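Local coordinates for functional macrophage inflammatory protein 1-alpha homolog (Human herpesvirus 8, PDB 1ZXT), which acts as a virus-encoded CC chemokine that probably binds host chemokine receptors of the CCR class, at residues Y29-S32 / P33-K37. Numbering follows the deposited sequence.
Sequences YPTS and PACPK
S32 and C35 are the first and last residues of a type I beta turn in the loop that follows strand 25-30 and leads to strand 40-44 of the chemokine fold. C35 N donates to S32 O at 3.1 Å; it approaches from above the carbonyl plane, 56° out of it. A second grip comes from the S32 side chain: chi1 of 176° turns OG away from the S32 nitrogen and beside its carbonyl carbon, where it takes the A34 amide, N to OG 3.0 Å and nearly straight, making an ST turn. The methyl CB of A34 packs against the same OG at 3.4 Å. P33, whose ring nitrogen has no hydrogen to give, occupies the second position with the backbone bent as a type I turn requires. The C35 side chain points back toward 29-32. Its SG, anti to the carbonyl carbon (chi1 -60°), sits 3.2 Å from S32 O and 3.7 Å from S32 CB, with T31 CB further along, and is tied to C11 by a disulfide, the first-to-third cysteine link of CC chemokines. That disulfide, not the turn's hydrogen bonds, fastens the loop to the N-terminal part of the chain. A water links the loop's two sides, 2.9 Å from T31 OG1 and donating to K37 O at 2.8 Å; T31 OG1 also makes a weak hydrogen bond to G39 O.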
# COMPACT_ATOMS: atom_id res chain seq x y z
N TYR A 29 -4.51 0.43 1.14
CA TYR A 29 -5.19 1.09 0.01
C TYR A 29 -4.21 1.12 -1.14
O TYR A 29 -2.99 1.15 -0.97
CB TYR A 29 -5.67 2.50 0.36
CG TYR A 29 -4.64 3.37 1.07
CD1 TYR A 29 -4.54 3.39 2.43
CD2 TYR A 29 -3.81 4.20 0.36
CE1 TYR A 29 -3.62 4.16 3.09
CE2 TYR A 29 -2.88 5.03 1.01
CZ TYR A 29 -2.77 4.99 2.36
OH TYR A 29 -1.85 5.80 3.03
N PRO A 30 -4.75 1.12 -2.36
CA PRO A 30 -3.89 1.19 -3.55
C PRO A 30 -3.35 2.62 -3.80
O PRO A 30 -3.91 3.60 -3.35
CB PRO A 30 -4.83 0.78 -4.66
CG PRO A 30 -6.12 1.43 -4.21
CD PRO A 30 -6.18 1.13 -2.71
N THR A 31 -2.24 2.71 -4.49
CA THR A 31 -1.77 3.95 -4.92
C THR A 31 -2.59 4.32 -6.21
O THR A 31 -3.46 3.58 -6.63
CB THR A 31 -0.24 3.91 -5.23
OG1 THR A 31 0.08 2.78 -6.06
CG2 THR A 31 0.54 3.72 -4.02
N SER A 32 -2.33 5.50 -6.77
CA SER A 32 -3.07 5.99 -7.91
C SER A 32 -2.94 5.10 -9.16
O SER A 32 -1.83 4.60 -9.49
CB SER A 32 -2.51 7.36 -8.26
OG SER A 32 -3.15 7.81 -9.44
N PRO A 33 -4.01 4.98 -9.95
CA PRO A 33 -3.92 4.22 -11.24
C PRO A 33 -3.00 4.91 -12.20
O PRO A 33 -2.63 4.34 -13.21
CB PRO A 33 -5.35 4.32 -11.79
CG PRO A 33 -6.18 4.60 -10.57
CD PRO A 33 -5.35 5.49 -9.71
N ALA A 34 -2.66 6.16 -11.94
CA ALA A 34 -1.73 6.99 -12.83
C ALA A 34 -0.25 6.58 -12.67
O ALA A 34 0.65 6.89 -13.52
CB ALA A 34 -1.85 8.42 -12.51
N CYS A 35 0.02 5.82 -11.62
CA CYS A 35 1.40 5.42 -11.32
C CYS A 35 1.96 4.41 -12.32
O CYS A 35 1.23 3.54 -12.79
CB CYS A 35 1.43 4.83 -9.89
SG CYS A 35 0.89 5.97 -8.60
N PRO A 36 3.26 4.48 -12.64
CA PRO A 36 3.84 3.53 -13.61
C PRO A 36 3.84 2.12 -13.15
O PRO A 36 3.52 1.26 -13.93
CB PRO A 36 5.26 4.09 -13.84
CG PRO A 36 5.52 4.75 -12.46
CD PRO A 36 4.25 5.48 -12.20
N LYS A 37 4.11 1.82 -11.88
CA LYS A 37 3.98 0.49 -11.37
C LYS A 37 2.89 0.50 -10.31
O LYS A 37 2.94 1.30 -9.33
CB LYS A 37 5.28 0.06 -10.71
CG LYS A 37 6.34 -0.13 -11.60
CD LYS A 37 7.50 -0.91 -10.97
CE LYS A 37 8.73 -0.79 -11.79
NZ LYS A 37 9.83 -1.58 -11.19
O HOH W 1 2.84 2.76 -6.91